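PDB 5G62: ABC transporter, substrate-binding protein from Streptococcus pneumoniae, which binds short- and long-chain fructooligosaccharides, preferring tetrasaccharides and larger, as the solute-binding part of the FusABC-MsmK importer. Local coordinates for residues A61-G66 and T378-P383; P120-L125 and M303-D308; Q337-T342 and L384-S389. The protein carries 2 engineered substitutions. All coordinates share one frame; numbering follows the deposited sequence. Where two conformers were deposited one is given.

Contact 1 of 3, residues A61-G66 and T378-P383; sequences AIHNDG and TEVGGP. With FRU (beta-D-fructofuranose), chain C.
With CG turned anti to its backbone N (chi1 174°), His-63 carries its imidazole against the backbone of 380-383, where the CA of Gly-382 lies over one ring face, 4.1 Å from the centroid, in a CH-pi contact. Val-380 O sits at the ring edge, 3.6 Å from His-63 CE1, and Val-380 CG1, itself anti to the backbone N, meets the same CE1 at 3.9 Å, the two side chains crossing at about a right angle. ND1 is hydrogen-bonded to Thr-9 OG1, which helps fix the rotation of the ring. The contact joins the end of strand 61-63, in the sheet with strands 4-10 and 310-312, to the loop with Gly-381 and Gly-382 between helix 371-378 and strand 384-386 of this solute-binding protein. Asn-64 OD1 accepts the N-H of Gly-382 at 2.8 Å in a nearly straight bond (173°), yet the donor stands 60° above the carbonyl plane. The same oxygen takes a bond from the substrate-binding Lys-309, while ND2 donates to Ala-10 O. At the start of the loop Glu-379 binds the chain C fructose with both carboxylate oxygens: O3 donates to OE1 at 2.8 Å and O4 to OE2 at 2.6 Å; OE1 also salt-bridges Arg-375.

Contact 2 of 3, residues P120-L125 and M303-D308; sequences PWIEEL and MGFARD. With FRU (beta-D-fructofuranose), chain B.
Strands 121-123 and 305-306 run antiparallel, with Trp-121 and Ala-306 as the hydrogen-bonded pair and Ile-122 and Phe-305 as the non-hydrogen-bonded one. Trp-121 N donates to Ala-306 O at 3.0 Å and receives Ala-306 N on its own O at 2.9 Å; Glu-123 N reaches Gly-304 O at 3.0 Å. Gly-304 is the centre of an inverse gamma turn that leads into the edge strand. On one face of the sheet the Trp-121 indole, its CG anti to the backbone N (chi1 171°), lies alongside the partner strand, CZ3 3.6 Å from Gly-304 C: CE3 packs against Ala-306 CB at 4.0 Å, and Met-303 O and Ala-306 N lie in plane at its edge. Its NE1 is held by Asn-339 OD1. On the face of Ile-122 and Phe-305, CD1 of the phenyl ring meets Ile-122 CG1 at its edge; CE1 touches Pro-120 CB at 3.5 Å, with Tyr-105 and Leu-108 of helix 104-109 touching the ring. Glu-123 extends from the strand end, its CB over a face of the Trp-121 ring, to the fructose of chain B: O1 donates to OE1 at 2.7 Å and O3 to OE2 at 2.6 Å. OE2 also accepts from Asn-339 ND2. Two hydroxyls of one fructose are thus bound by one carboxylate, which probably fixes the sugar's orientation there; the indole packs on the CB of its stem.

Contact 3 of 3, residues Q337-T342 and L384-S389; sequences QNNWGT and LAILDS. With FRU (beta-D-fructofuranose), chain B.
Ile-386 meets Asn-339 and Trp-340 through the far end of its side chain. Its CB leaves strand 384-386 toward helix 332-340, CG1 lies anti to the carbonyl carbon (chi1 -56°), and the chain then runs straight on through chi2 to CD1. That methyl makes the contact: it lies 3.7 Å from Asn-339 CB, 3.4 Å from Asn-339 ND2 and 3.7 Å from Trp-340 CZ3. Over the indole it forms a CH-pi contact, 4.0 Å from the centroid of the six-membered ring and 22° off the normal, and Asn-339 ND2 lies over the same face, offset toward the rim. The indole is therefore backed by a methyl and an amide while its N-H edge looks into the sugar pocket. Trp-340 NE1 donates to O3 of the chain B fructose at 3.0 Å with an angle of 160°; the substrate-binding role of this tryptophan is established experimentally. Two residues earlier on the strand, Leu-384 crosses Asn-339 at about a right angle, its CD2 3.8 Å from Asn-339 CB and 4.1 Å from Asn-338 CB. No hydrogen bond joins the two segments. The polar end of Asn-339 is instead taken up by Glu-123 and Trp-121 of strand 121-123, which probably steadies the substrate-binding carboxylate. The last turn of helix 332-340 thus rests on one face of strand 384-386, an outermost strand of its three-stranded sheet beside 121-123, while Ala-385 on the other face packs against Ile-98 of helix 93-101.

Contacts 2 and 3 share one sheet: strand 121-123 pairs with 305-306 in contact 2 and with 384-386 of contact 3, and both reach the chain B fructose, whereas contact 1 reaches the chain C unit. Contacts 1 and 3 are buried and contact 2 partly so. Their chemistry differs with the elements they join: contact 2 is built on a backbone ladder, contact 3 on methyl packing and a CH-pi contact, without a hydrogen bond between its segments, and contact 1 on one hydrogen bond to a side-chain amide oxygen plus a CH-pi contact. Contact 1 adjoins both others, through probable hydrogen bonds from Gly-66 N to Asp-308 O (2.8 Å) and from Val-380 N to Asn-338 O (3.0 Å).

Contact 1 of 3, residues A61-G66 and T378-P383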
loop_
_atom_site.group_PDB
_atom_site.type_symbol
_atom_site.label_atom_id
_atom_site.label_comp_id
_atom_site.label_asym_id
_atom_site.label_seq_id
_atom_site.Cartn_x
_atom_site.Cartn_y
_atom_site.Cartn_z
ATOM N N ALA A 61 8.810 -22.273 -7.102
ATOM C CA ALA A 61 8.699 -21.187 -6.146
ATOM C C ALA A 61 7.672 -20.178 -6.672
ATOM O O ALA A 61 7.480 -20.039 -7.875
ATOM C CB ALA A 61 10.041 -20.489 -5.919
ATOM N N ILE A 62 7.071 -19.437 -5.762
ATOM C CA ILE A 62 6.119 -18.379 -6.130
ATOM C C ILE A 62 6.796 -17.056 -5.836
ATOM O O ILE A 62 7.030 -16.707 -4.678
ATOM C CB ILE A 62 4.784 -18.483 -5.377
ATOM C CG1 ILE A 62 4.159 -19.888 -5.525
ATOM C CG2 ILE A 62 3.786 -17.403 -5.887
ATOM C CD1 ILE A 62 2.921 -20.090 -4.631
ATOM N N HIS A 63 7.110 -16.337 -6.889
ATOM C CA HIS A 63 7.834 -15.082 -6.833
ATOM C C HIS A 63 6.853 -13.907 -6.771
ATOM O O HIS A 63 5.808 -13.934 -7.429
ATOM C CB HIS A 63 8.717 -15.019 -8.070
ATOM C CG HIS A 63 9.444 -13.725 -8.281
ATOM N ND1 HIS A 63 8.926 -12.696 -9.036
ATOM C CD2 HIS A 63 10.698 -13.344 -7.939
ATOM C CE1 HIS A 63 9.805 -11.719 -9.107
ATOM N NE2 HIS A 63 10.894 -12.093 -8.456
ATOM N N ASN A 64 7.206 -12.877 -5.976
ATOM C CA ASN A 64 6.390 -11.667 -5.812
ATOM C C ASN A 64 5.013 -12.037 -5.246
ATOM O O ASN A 64 3.989 -11.501 -5.665
ATOM C CB ASN A 64 6.272 -10.906 -7.156
ATOM C CG ASN A 64 6.128 -9.378 -7.000
ATOM O OD1 ASN A 64 6.599 -8.786 -6.050
ATOM N ND2 ASN A 64 5.503 -8.747 -7.992
ATOM N N ASP A 65 5.008 -12.951 -4.267
ATOM C CA ASP A 65 3.811 -13.687 -3.847
ATOM C C ASP A 65 2.823 -12.828 -3.054
ATOM O O ASP A 65 1.625 -12.840 -3.342
ATOM C CB ASP A 65 4.227 -14.907 -3.017
ATOM C CG ASP A 65 3.045 -15.740 -2.547
ATOM O OD1 ASP A 65 1.970 -15.654 -3.176
ATOM O OD2 ASP A 65 3.194 -16.493 -1.567
ATOM N N GLY A 66 3.270 -12.166 -1.988
ATOM C CA GLY A 66 2.360 -11.353 -1.175
ATOM C C GLY A 66 1.258 -12.082 -0.418
ATOM O O GLY A 66 0.207 -11.495 -0.149
ATOM N N THR A 378 9.153 -1.666 -15.767
ATOM C CA THR A 378 10.560 -2.064 -15.727
ATOM C C THR A 378 11.027 -2.689 -14.417
ATOM O O THR A 378 12.109 -3.273 -14.392
ATOM C CB THR A 378 11.457 -0.862 -16.038
ATOM O OG1 THR A 378 11.173 0.186 -15.101
ATOM C CG2 THR A 378 11.232 -0.369 -17.506
ATOM N N GLU A 379 10.283 -2.531 -13.328
ATOM C CA GLU A 379 10.560 -3.199 -12.074
ATOM C C GLU A 379 10.301 -4.703 -12.205
ATOM O O GLU A 379 9.667 -5.189 -13.139
ATOM C CB GLU A 379 9.698 -2.631 -10.931
ATOM C CG GLU A 379 8.260 -3.249 -10.909
ATOM C CD GLU A 379 7.220 -2.477 -10.029
ATOM O OE1 GLU A 379 7.540 -2.089 -8.891
ATOM O OE2 GLU A 379 6.074 -2.301 -10.499
ATOM N N VAL A 380 10.713 -5.419 -11.180
ATOM C CA VAL A 380 10.592 -6.854 -11.116
ATOM C C VAL A 380 9.780 -7.306 -9.911
ATOM O O VAL A 380 9.114 -8.334 -9.976
ATOM C CB VAL A 380 12.016 -7.456 -11.100
ATOM C CG1 VAL A 380 12.019 -8.836 -10.526
ATOM C CG2 VAL A 380 12.575 -7.419 -12.537
ATOM N N GLY A 381 9.822 -6.549 -8.811
ATOM C CA GLY A 381 9.252 -6.979 -7.537
ATOM C C GLY A 381 10.080 -8.107 -6.919
ATOM O O GLY A 381 11.290 -8.203 -7.107
ATOM N N GLY A 382 9.408 -8.964 -6.167
ATOM C CA GLY A 382 10.059 -10.058 -5.485
ATOM C C GLY A 382 10.844 -9.668 -4.240
ATOM O O GLY A 382 10.794 -8.520 -3.760
ATOM N N PRO A 383 11.569 -10.635 -3.676
ATOM C CA PRO A 383 12.293 -10.377 -2.426
ATOM C C PRO A 383 13.504 -9.500 -2.676
ATOM O O PRO A 383 14.244 -9.709 -3.635
ATOM C CB PRO A 383 12.710 -11.783 -1.957
ATOM C CG PRO A 383 12.957 -12.548 -3.249
ATOM C CD PRO A 383 11.882 -11.980 -4.239
HETATM C C1 FRU C . 4.153 0.922 -5.252
HETATM C C2 FRU C . 3.799 -0.018 -6.287
HETATM C C3 FRU C . 4.843 -0.291 -7.372
HETATM C C4 FRU C . 4.181 -0.470 -8.432
HETATM C C5 FRU C . 3.045 0.599 -8.211
HETATM C C6 FRU C . 1.952 0.515 -9.254
HETATM O O1 FRU C . 4.652 2.165 -5.758
HETATM O O3 FRU C . 5.643 -1.343 -7.034
HETATM O O4 FRU C . 4.897 -0.144 -9.589
HETATM O O5 FRU C . 2.644 0.480 -7.036
HETATM O O6 FRU C . 1.165 -0.589 -8.936
#

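Contact 2 of 3, residues P120-L125 and M303-D308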
loop_
_atom_site.group_PDB
_atom_site.type_symbol
_atom_site.label_atom_id
_atom_site.label_comp_id
_atom_site.label_asym_id
_atom_site.label_seq_id
_atom_site.Cartn_x
_atom_site.Cartn_y
_atom_site.Cartn_z
ATOM N N PRO A 120 11.364 -11.660 2.480
ATOM C CA PRO A 120 10.619 -10.401 2.535
ATOM C C PRO A 120 11.131 -9.321 1.578
ATOM O O PRO A 120 12.212 -9.408 0.984
ATOM C CB PRO A 120 10.811 -9.978 3.991
ATOM C CG PRO A 120 12.326 -10.406 4.223
ATOM C CD PRO A 120 12.357 -11.755 3.573
ATOM N N TRP A 121 10.254 -8.348 1.371
ATOM C CA TRP A 121 10.569 -7.037 0.821
ATOM C C TRP A 121 10.873 -6.078 1.977
ATOM O O TRP A 121 10.103 -6.004 2.930
ATOM C CB TRP A 121 9.366 -6.535 0.020
ATOM C CG TRP A 121 9.394 -5.112 -0.450
ATOM C CD1 TRP A 121 9.976 -4.649 -1.582
ATOM C CD2 TRP A 121 8.719 -3.982 0.147
ATOM N NE1 TRP A 121 9.718 -3.300 -1.732
ATOM C CE2 TRP A 121 8.964 -2.870 -0.679
ATOM C CE3 TRP A 121 7.919 -3.816 1.281
ATOM C CZ2 TRP A 121 8.454 -1.598 -0.393
ATOM C CZ3 TRP A 121 7.423 -2.533 1.567
ATOM C CH2 TRP A 121 7.690 -1.456 0.731
ATOM N N ILE A 122 11.981 -5.352 1.886
ATOM C CA ILE A 122 12.431 -4.395 2.898
ATOM C C ILE A 122 12.776 -3.089 2.177
ATOM O O ILE A 122 13.507 -3.098 1.176
ATOM C CB ILE A 122 13.643 -4.908 3.711
ATOM C CG1 ILE A 122 13.284 -6.157 4.538
ATOM C CG2 ILE A 122 14.222 -3.788 4.592
ATOM C CD1 ILE A 122 14.489 -6.902 5.114
ATOM N N GLU A 123 12.174 -1.979 2.629
ATOM C CA GLU A 123 12.397 -0.680 2.013
ATOM C C GLU A 123 12.346 0.360 3.117
ATOM O O GLU A 123 11.262 0.638 3.660
ATOM C CB GLU A 123 11.360 -0.383 0.932
ATOM C CG GLU A 123 11.575 0.896 0.167
ATOM C CD GLU A 123 10.343 1.254 -0.689
ATOM O OE1 GLU A 123 9.324 1.734 -0.120
ATOM O OE2 GLU A 123 10.409 1.012 -1.904
ATOM N N GLU A 124 13.516 0.927 3.454
ATOM C CA GLU A 124 13.600 1.898 4.540
ATOM C C GLU A 124 13.405 3.299 3.966
ATOM O O GLU A 124 14.301 3.840 3.311
ATOM C CB GLU A 124 14.914 1.728 5.302
ATOM C CG GLU A 124 14.938 0.396 6.034
ATOM C CD GLU A 124 16.108 0.208 6.990
ATOM O OE1 GLU A 124 17.123 0.937 6.897
ATOM O OE2 GLU A 124 15.964 -0.674 7.853
ATOM N N LEU A 125 12.200 3.862 4.156
ATOM C CA LEU A 125 11.928 5.254 3.783
ATOM C C LEU A 125 11.196 5.966 4.925
ATOM O O LEU A 125 9.977 5.955 4.985
ATOM C CB LEU A 125 11.138 5.313 2.475
ATOM C CG LEU A 125 11.906 5.057 1.163
ATOM C CD1 LEU A 125 10.942 4.775 0.019
ATOM C CD2 LEU A 125 12.883 6.170 0.811
ATOM N N MET A 303 4.070 -0.168 6.607
ATOM C CA MET A 303 5.488 -0.032 6.922
ATOM C C MET A 303 6.294 -0.529 5.723
ATOM O O MET A 303 5.746 -1.118 4.788
ATOM C CB MET A 303 5.860 -0.791 8.208
ATOM C CG MET A 303 5.796 -2.312 8.061
ATOM S SD MET A 303 6.229 -3.290 9.534
ATOM C CE MET A 303 7.856 -2.686 9.954
ATOM N N GLY A 304 7.611 -0.293 5.768
ATOM C CA GLY A 304 8.472 -0.699 4.677
ATOM C C GLY A 304 8.957 -2.136 4.813
ATOM O O GLY A 304 10.171 -2.393 4.790
ATOM N N PHE A 305 8.017 -3.063 4.944
ATOM C CA PHE A 305 8.285 -4.476 5.118
ATOM C C PHE A 305 7.079 -5.261 4.643
ATOM O O PHE A 305 5.946 -4.927 4.974
ATOM C CB PHE A 305 8.575 -4.821 6.583
ATOM C CG PHE A 305 8.773 -6.303 6.856
ATOM C CD1 PHE A 305 10.023 -6.900 6.686
ATOM C CD2 PHE A 305 7.719 -7.092 7.335
ATOM C CE1 PHE A 305 10.214 -8.233 6.976
ATOM C CE2 PHE A 305 7.923 -8.451 7.630
ATOM C CZ PHE A 305 9.180 -9.006 7.458
ATOM N N ALA A 306 7.329 -6.304 3.864
ATOM C CA ALA A 306 6.327 -7.293 3.509
ATOM C C ALA A 306 6.948 -8.660 3.762
ATOM O O ALA A 306 8.019 -8.963 3.221
ATOM C CB ALA A 306 5.902 -7.156 2.050
ATOM N N ARG A 307 6.255 -9.470 4.565
ATOM C CA ARG A 307 6.782 -10.744 5.043
ATOM C C ARG A 307 7.104 -11.693 3.891
ATOM O O ARG A 307 8.118 -12.394 3.911
ATOM C CB ARG A 307 5.750 -11.359 5.991
ATOM C CG ARG A 307 6.116 -12.616 6.702
ATOM C CD ARG A 307 5.162 -12.794 7.867
ATOM N NE ARG A 307 5.688 -12.065 9.004
ATOM C CZ ARG A 307 4.983 -11.474 9.956
ATOM N NH1 ARG A 307 3.664 -11.500 9.958
ATOM N NH2 ARG A 307 5.632 -10.852 10.929
ATOM N N ASP A 308 6.251 -11.739 2.881
ATOM C CA ASP A 308 6.325 -12.787 1.876
ATOM C C ASP A 308 6.327 -12.161 0.490
ATOM O O ASP A 308 5.266 -11.874 -0.075
ATOM C CB ASP A 308 5.163 -13.767 2.024
ATOM C CG ASP A 308 5.017 -14.673 0.816
ATOM O OD1 ASP A 308 6.003 -14.854 0.084
ATOM O OD2 ASP A 308 3.914 -15.184 0.566
HETATM C C1 FRU B . 6.576 3.158 -1.251
HETATM C C2 FRU B . 6.923 3.846 -2.538
HETATM C C3 FRU B . 8.491 3.842 -2.831
HETATM C C4 FRU B . 8.633 5.022 -3.715
HETATM C C5 FRU B . 7.872 5.928 -3.059
HETATM C C6 FRU B . 7.337 7.004 -3.945
HETATM O O1 FRU B . 6.890 1.813 -1.196
HETATM O O3 FRU B . 8.932 2.647 -3.372
HETATM O O4 FRU B . 9.977 5.370 -3.738
HETATM O O5 FRU B . 6.687 5.075 -2.406
HETATM O O6 FRU B . 6.540 7.896 -3.238
#

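Contact 3 of 3, residues Q337-T342 and L384-S389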
loop_
_atom_site.group_PDB
_atom_site.type_symbol
_atom_site.label_atom_id
_atom_site.label_comp_id
_atom_site.label_asym_id
_atom_site.label_seq_id
_atom_site.Cartn_x
_atom_site.Cartn_y
_atom_site.Cartn_z
ATOM N N GLN A 337 17.371 -2.157 -8.162
ATOM C CA GLN A 337 16.803 -2.217 -9.494
ATOM C C GLN A 337 15.526 -3.037 -9.520
ATOM O O GLN A 337 14.528 -2.608 -10.110
ATOM C CB GLN A 337 17.831 -2.771 -10.479
ATOM C CG GLN A 337 18.939 -1.805 -10.800
ATOM C CD GLN A 337 19.985 -2.453 -11.675
ATOM O OE1 GLN A 337 19.820 -2.545 -12.889
ATOM N NE2 GLN A 337 21.047 -2.949 -11.049
ATOM N N ASN A 338 15.528 -4.199 -8.872
ATOM C CA ASN A 338 14.328 -5.020 -8.839
ATOM C C ASN A 338 13.164 -4.201 -8.292
ATOM O O ASN A 338 12.025 -4.341 -8.742
ATOM C CB ASN A 338 14.522 -6.284 -7.982
ATOM C CG ASN A 338 15.495 -7.310 -8.605
ATOM O OD1 ASN A 338 16.052 -7.091 -9.683
ATOM N ND2 ASN A 338 15.715 -8.417 -7.887
ATOM N N ASN A 339 13.463 -3.319 -7.343
ATOM C CA ASN A 339 12.427 -2.532 -6.693
ATOM C C ASN A 339 11.894 -1.425 -7.595
ATOM O O ASN A 339 10.683 -1.220 -7.673
ATOM C CB ASN A 339 12.965 -1.946 -5.386
ATOM C CG ASN A 339 11.845 -1.462 -4.455
ATOM O OD1 ASN A 339 10.816 -2.144 -4.272
ATOM N ND2 ASN A 339 12.033 -0.277 -3.899
ATOM N N TRP A 340 12.765 -0.728 -8.303
ATOM C CA TRP A 340 12.420 0.566 -8.885
ATOM C C TRP A 340 12.573 0.685 -10.403
ATOM O O TRP A 340 11.970 1.585 -10.977
ATOM C CB TRP A 340 13.245 1.666 -8.214
ATOM C CG TRP A 340 12.693 2.084 -6.845
ATOM C CD1 TRP A 340 11.376 2.213 -6.492
ATOM C CD2 TRP A 340 13.454 2.435 -5.688
ATOM N NE1 TRP A 340 11.275 2.638 -5.186
ATOM C CE2 TRP A 340 12.532 2.769 -4.665
ATOM C CE3 TRP A 340 14.834 2.493 -5.412
ATOM C CZ2 TRP A 340 12.933 3.140 -3.398
ATOM C CZ3 TRP A 340 15.235 2.879 -4.146
ATOM C CH2 TRP A 340 14.278 3.195 -3.144
ATOM N N GLY A 341 13.345 -0.195 -11.076
ATOM C CA GLY A 341 13.629 -0.059 -12.491
ATOM C C GLY A 341 15.135 -0.140 -12.759
ATOM O O GLY A 341 15.908 -0.608 -11.913
ATOM N N THR A 342 15.568 0.311 -13.941
ATOM C CA THR A 342 16.951 0.068 -14.352
ATOM C C THR A 342 17.476 1.195 -15.250
ATOM O O THR A 342 16.866 2.261 -15.383
ATOM C CB THR A 342 17.075 -1.325 -15.017
ATOM O OG1 THR A 342 18.456 -1.663 -15.203
ATOM C CG2 THR A 342 16.362 -1.396 -16.352
ATOM N N LEU A 384 13.710 -8.520 -1.801
ATOM C CA LEU A 384 14.795 -7.560 -1.974
ATOM C C LEU A 384 14.911 -6.745 -0.690
ATOM O O LEU A 384 13.990 -6.729 0.132
ATOM C CB LEU A 384 14.542 -6.642 -3.155
ATOM C CG LEU A 384 13.258 -5.788 -3.056
ATOM C CD1 LEU A 384 13.465 -4.439 -2.320
ATOM C CD2 LEU A 384 12.608 -5.577 -4.466
ATOM N N ALA A 385 15.996 -5.982 -0.579
ATOM C CA ALA A 385 16.167 -5.116 0.583
ATOM C C ALA A 385 16.841 -3.806 0.215
ATOM O O ALA A 385 17.888 -3.794 -0.442
ATOM C CB ALA A 385 16.967 -5.807 1.689
ATOM N N ILE A 386 16.268 -2.709 0.711
ATOM C CA ILE A 386 16.851 -1.392 0.572
ATOM C C ILE A 386 16.911 -0.760 1.957
ATOM O O ILE A 386 15.870 -0.477 2.563
ATOM C CB ILE A 386 16.062 -0.515 -0.413
ATOM C CG1 ILE A 386 15.998 -1.295 -1.740
ATOM C CG2 ILE A 386 16.736 0.884 -0.556
ATOM C CD1 ILE A 386 15.278 -0.632 -2.842
ATOM N N LEU A 387 18.124 -0.553 2.459
ATOM C CA LEU A 387 18.326 -0.003 3.788
ATOM C C LEU A 387 18.637 1.475 3.666
ATOM O O LEU A 387 19.161 1.922 2.642
ATOM C CB LEU A 387 19.457 -0.716 4.533
ATOM C CG LEU A 387 19.361 -2.247 4.626
ATOM C CD1 LEU A 387 20.501 -2.824 5.459
ATOM C CD2 LEU A 387 18.034 -2.701 5.201
ATOM N N ASP A 388 18.321 2.231 4.722
ATOM C CA ASP A 388 18.586 3.660 4.620
ATOM C C ASP A 388 20.084 3.966 4.538
ATOM O O ASP A 388 20.451 5.033 4.050
ATOM C CB ASP A 388 17.902 4.446 5.751
ATOM C CG ASP A 388 18.346 4.030 7.131
ATOM O OD1 ASP A 388 19.504 3.601 7.304
ATOM O OD2 ASP A 388 17.513 4.142 8.061
ATOM N N SER A 389 20.957 3.024 4.913
ATOM C CA SER A 389 22.389 3.197 4.686
ATOM C C SER A 389 22.779 3.133 3.208
ATOM O O SER A 389 23.910 3.489 2.863
ATOM C CB SER A 389 23.166 2.125 5.436
ATOM O OG SER A 389 22.962 0.851 4.860
HETATM C C1 FRU B . 6.576 3.158 -1.251
HETATM C C2 FRU B . 6.923 3.846 -2.538
HETATM C C3 FRU B . 8.491 3.842 -2.831
HETATM C C4 FRU B . 8.633 5.022 -3.715
HETATM C C5 FRU B . 7.872 5.928 -3.059
HETATM C C6 FRU B . 7.337 7.004 -3.945
HETATM O O1 FRU B . 6.890 1.813 -1.196
HETATM O O3 FRU B . 8.932 2.647 -3.372
HETATM O O4 FRU B . 9.977 5.370 -3.738
HETATM O O5 FRU B . 6.687 5.075 -2.406
HETATM O O6 FRU B . 6.540 7.896 -3.238
#